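Local coordinates for acetyltransferase (Agrobacterium tumefaciens str. C58, PDB 2G3A) that transfers the acetyl group of acetyl-CoA to acceptor substrates, preferring glucosamine 6-phosphate or dopamine, and releases CoA and the acetylated product, at the interface of chains A and B. Sequence-based numbering; all coordinates share one arbitrary frame. Chains: chain A/B, acetyltransferase.

Contact 1 and contact 2 lie about 15 Å apart, measured between the centres of their C-alpha atoms, and share strand 50-57 of chain A: its start, A:Arg50 to A:Leu52, serves contact 2, and A:Thr55 and A:Arg57 near its end serve contact 1. Chain B brings the end of strand 17-21 to contact 2 and the first turns of helix 26-44 to contact 1. One N-terminal strand-helix segment thus lies against the partner's sheet and, at contact 2, the end of helix 92-106. Two-fold symmetry repeats both contacts with the chains exchanged, consistent with a dimer built by reciprocal placement of N-terminal segments.

Contact 1: the interface of chains A and B. Residues chain A 55, 57, 63, 65; chain B 28, 31-32.
A:Val63, at the start of strand 63-72, meets the helix 26-44 of chain B chiefly through B:Ala31. Its CB lies 3.7 Å from the methyl CB of B:Ala31, a contact between the branch point of one side chain and the whole side chain of the other. From there the two methyls part. CG1 of A:Val63, anti to the backbone N (chi1 -180°), points toward chain B, where it touches the B:Ala31 methyl and comes within 3.8 Å of CG1 of B:Ile32, the two side chains crossing obliquely. CG2 of A:Val63 turns back into its own chain and sits over the centre of the A:Arg57 guanidinium, 3.4 Å above its plane, covering one face. That guanidinium is also tied down where NE of A:Arg57 donates to the hydroxyl OG1 of A:Thr55 at 2.9 Å, the oxygen lying 26° out of the guanidinium plane. With OG1 engaged by the arginine, the A:Thr55 methyl CG2 faces the helix and lies 4.1 Å from CB of B:Ala28. It also meets CD1 of B:Ile32, whose side chain crosses that of the threonine at about a right angle. B:Ile32 lays its CG1 against the backbone of A:Gly65, 3.5 Å from the carbonyl O. Direct contact is therefore by van der Waals packing, and polar linkage comes through water 1, which lies 2.7 Å from the carbonyl O of B:Ala31 and 3.1 Å from the carbonyl O of A:Val63. The small alanine side chains probably let the helix lie close to strands 50-57 and 63-72, and this apolar seam probably helps to hold the subunits of the GNAT acetyltransferase together.

Contact 2: the interface of chains A and B. Residues chain A 50-52, 103, 107; chain B 20-22.
A:Arg50 and B:Asp22 form a salt bridge across the subunits of this GNAT-family enzyme, where the end of strand 17-21 of one chain meets strand 50-57 of the other. A:Arg50 is extended from CG to NE and presents its side edge, so that its NE, at 2.8 Å, and its NH2, at 2.9 Å, both donate to the carboxylate oxygen OD2 of B:Asp22. OD2 lies in the guanidinium plane, but the carboxylate is turned 70° from it: NE meets the anti lone pair, whereas NH2 approaches from above the carboxylate plane. With CG between its backbone N and carbonyl carbon (chi1 76°), B:Asp22 directs OD2 to A:Arg50 while its CB lies beside NH2 of A:Arg107.

A:Arg107 forms the second layer. Its guanidinium has CD of A:Arg50 over the centre of one face and CD1 of A:Leu52 over the other. End-on, NH1 and NH2 of A:Arg107 both grip the carbonyl O of A:Asp51, the NH2 bond being 2.9 Å long. NE of A:Arg107 reaches OE2 of A:Glu103 at 2.9 Å in a nearly straight hydrogen bond (165° at H), also a salt bridge; together with the grip on A:Asp51 it should fix the guanidinium's rotation. The positive charge of A:Arg107 may also help to stabilise the nearby B:Asp22 carboxylate, though their charged atoms are not in contact.

Beside the charged groups, B:Leu20 splits its methyls: CD1 packs 3.7 Å from CD2 of A:Leu52, while CD2 packs across the bent chain of A:Glu103. Water 2 links the backbone N of A:Asp51 to the carbonyl O of B:Asp22.

Contact 1: the interface of chains A and B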
loop_
_atom_site.group_PDB
_atom_site.type_symbol
_atom_site.label_atom_id
_atom_site.label_comp_id
_atom_site.label_asym_id
_atom_site.label_seq_id
_atom_site.Cartn_x
_atom_site.Cartn_y
_atom_site.Cartn_z
ATOM N N THR A 55 -4.916 -8.732 -17.019
ATOM C CA THR A 55 -4.237 -10.011 -17.033
ATOM C C THR A 55 -3.688 -10.285 -18.420
ATOM O O THR A 55 -4.327 -9.991 -19.430
ATOM C CB THR A 55 -5.146 -11.174 -16.577
ATOM O OG1 THR A 55 -6.427 -11.063 -17.209
ATOM C CG2 THR A 55 -5.330 -11.146 -15.058
ATOM N N ARG A 57 -2.850 -13.303 -20.643
ATOM C CA ARG A 57 -3.303 -14.694 -20.699
ATOM C C ARG A 57 -2.856 -15.429 -21.969
ATOM O O ARG A 57 -2.973 -14.908 -23.075
ATOM C CB ARG A 57 -4.825 -14.760 -20.545
ATOM C CG ARG A 57 -5.317 -14.324 -19.176
ATOM C CD ARG A 57 -6.819 -14.141 -19.189
ATOM N NE ARG A 57 -7.357 -13.754 -17.883
ATOM C CZ ARG A 57 -7.704 -14.610 -16.919
ATOM N NH1 ARG A 57 -7.535 -15.914 -17.083
ATOM N NH2 ARG A 57 -8.201 -14.151 -15.774
ATOM N N VAL A 63 -3.266 -16.976 -16.626
ATOM C CA VAL A 63 -2.629 -15.699 -16.308
ATOM C C VAL A 63 -1.127 -15.919 -16.128
ATOM O O VAL A 63 -0.699 -16.717 -15.281
ATOM C CB VAL A 63 -3.237 -15.067 -15.021
ATOM C CG1 VAL A 63 -2.576 -13.718 -14.679
ATOM C CG2 VAL A 63 -4.745 -14.911 -15.161
ATOM N N GLY A 65 0.932 -12.987 -16.141
ATOM C CA GLY A 65 1.429 -11.700 -15.659
ATOM C C GLY A 65 0.336 -10.649 -15.755
ATOM O O GLY A 65 -0.838 -10.981 -15.963
ATOM N N ALA B 28 -6.657 -14.650 -10.032
ATOM C CA ALA B 28 -5.961 -13.865 -11.041
ATOM C C ALA B 28 -4.903 -12.982 -10.384
ATOM O O ALA B 28 -3.777 -12.886 -10.871
ATOM C CB ALA B 28 -6.935 -13.025 -11.840
ATOM N N ALA B 31 -1.993 -15.060 -9.294
ATOM C CA ALA B 31 -1.208 -15.483 -10.456
ATOM C C ALA B 31 -0.256 -14.395 -10.953
ATOM O O ALA B 31 0.662 -14.680 -11.720
ATOM C CB ALA B 31 -2.128 -15.929 -11.583
ATOM N N ILE B 32 -0.490 -13.160 -10.519
ATOM C CA ILE B 32 0.408 -12.028 -10.804
ATOM C C ILE B 32 1.346 -11.774 -9.616
ATOM O O ILE B 32 2.542 -11.559 -9.802
ATOM C CB ILE B 32 -0.397 -10.742 -11.139
ATOM C CG1 ILE B 32 -1.188 -10.927 -12.440
ATOM C CG2 ILE B 32 0.531 -9.524 -11.252
ATOM C CD1 ILE B 32 -2.199 -9.821 -12.711
HETATM O O HOH W 1 1.192 -17.043 -12.808
#

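Contact 2: the interface of chains A and B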
loop_
_atom_site.group_PDB
_atom_site.type_symbol
_atom_site.label_atom_id
_atom_site.label_comp_id
_atom_site.label_asym_id
_atom_site.label_seq_id
_atom_site.Cartn_x
_atom_site.Cartn_y
_atom_site.Cartn_z
ATOM N N ARG A 50 -12.699 1.161 -7.011
ATOM C CA ARG A 50 -13.056 0.250 -8.077
ATOM C C ARG A 50 -11.802 -0.418 -8.609
ATOM O O ARG A 50 -10.857 0.254 -9.027
ATOM C CB ARG A 50 -13.774 1.014 -9.186
ATOM C CG ARG A 50 -14.296 0.164 -10.326
ATOM C CD ARG A 50 -15.020 1.061 -11.314
ATOM N NE ARG A 50 -15.412 0.372 -12.537
ATOM C CZ ARG A 50 -15.735 0.986 -13.673
ATOM N NH1 ARG A 50 -15.707 2.310 -13.756
ATOM N NH2 ARG A 50 -16.090 0.273 -14.729
ATOM N N ASP A 51 -11.789 -1.744 -8.590
ATOM C CA ASP A 51 -10.619 -2.491 -9.046
ATOM C C ASP A 51 -10.288 -2.194 -10.503
ATOM O O ASP A 51 -11.162 -1.838 -11.297
ATOM C CB ASP A 51 -10.851 -3.989 -8.866
ATOM C CG ASP A 51 -11.005 -4.375 -7.409
ATOM O OD1 ASP A 51 -10.165 -3.952 -6.587
ATOM O OD2 ASP A 51 -11.973 -5.087 -7.084
ATOM N N LEU A 52 -9.010 -2.335 -10.837
ATOM C CA LEU A 52 -8.544 -2.185 -12.204
ATOM C C LEU A 52 -7.394 -3.180 -12.414
ATOM O O LEU A 52 -6.260 -2.950 -11.967
ATOM C CB LEU A 52 -8.095 -0.729 -12.477
ATOM C CG LEU A 52 -7.928 -0.309 -13.949
ATOM C CD1 LEU A 52 -7.776 1.203 -14.086
ATOM C CD2 LEU A 52 -6.748 -1.053 -14.638
ATOM N N GLU A 103 -7.913 3.508 -19.031
ATOM C CA GLU A 103 -9.118 3.152 -18.256
ATOM C C GLU A 103 -9.357 4.151 -17.122
ATOM O O GLU A 103 -10.501 4.570 -16.880
ATOM C CB GLU A 103 -9.039 1.699 -17.749
ATOM C CG GLU A 103 -10.206 1.212 -16.845
ATOM C CD GLU A 103 -11.602 1.396 -17.446
ATOM O OE1 GLU A 103 -11.723 1.533 -18.681
ATOM O OE2 GLU A 103 -12.583 1.391 -16.669
ATOM N N ARG A 107 -12.510 6.677 -16.408
ATOM C CA ARG A 107 -13.226 6.729 -15.130
ATOM C C ARG A 107 -13.259 8.148 -14.556
ATOM O O ARG A 107 -13.848 8.375 -13.497
ATOM C CB ARG A 107 -12.596 5.762 -14.121
ATOM C CG ARG A 107 -12.597 4.297 -14.563
ATOM C CD ARG A 107 -12.054 3.394 -13.482
ATOM N NE ARG A 107 -12.094 1.998 -13.896
ATOM C CZ ARG A 107 -11.714 0.966 -13.145
ATOM N NH1 ARG A 107 -11.274 1.148 -11.904
ATOM N NH2 ARG A 107 -11.793 -0.265 -13.635
ATOM N N LEU B 20 -8.630 -6.505 -19.713
ATOM C CA LEU B 20 -8.922 -5.486 -18.700
ATOM C C LEU B 20 -10.130 -5.916 -17.883
ATOM O O LEU B 20 -11.103 -6.414 -18.440
ATOM C CB LEU B 20 -9.203 -4.137 -19.365
ATOM C CG LEU B 20 -9.601 -2.962 -18.464
ATOM C CD1 LEU B 20 -8.455 -2.549 -17.564
ATOM C CD2 LEU B 20 -10.062 -1.780 -19.302
ATOM N N SER B 21 -10.064 -5.732 -16.569
ATOM C CA SER B 21 -11.182 -6.097 -15.685
ATOM C C SER B 21 -11.321 -5.106 -14.519
ATOM O O SER B 21 -10.334 -4.497 -14.096
ATOM C CB SER B 21 -10.985 -7.525 -15.162
ATOM O OG SER B 21 -12.092 -7.963 -14.405
ATOM N N ASP B 22 -12.548 -4.939 -14.022
ATOM C CA ASP B 22 -12.821 -4.051 -12.882
ATOM C C ASP B 22 -13.506 -4.789 -11.717
ATOM O O ASP B 22 -14.194 -4.178 -10.889
ATOM C CB ASP B 22 -13.646 -2.824 -13.322
ATOM C CG ASP B 22 -15.120 -3.146 -13.565
ATOM O OD1 ASP B 22 -15.437 -4.264 -14.018
ATOM O OD2 ASP B 22 -15.965 -2.262 -13.308
HETATM O O HOH W 2 -14.274 -3.060 -8.173
#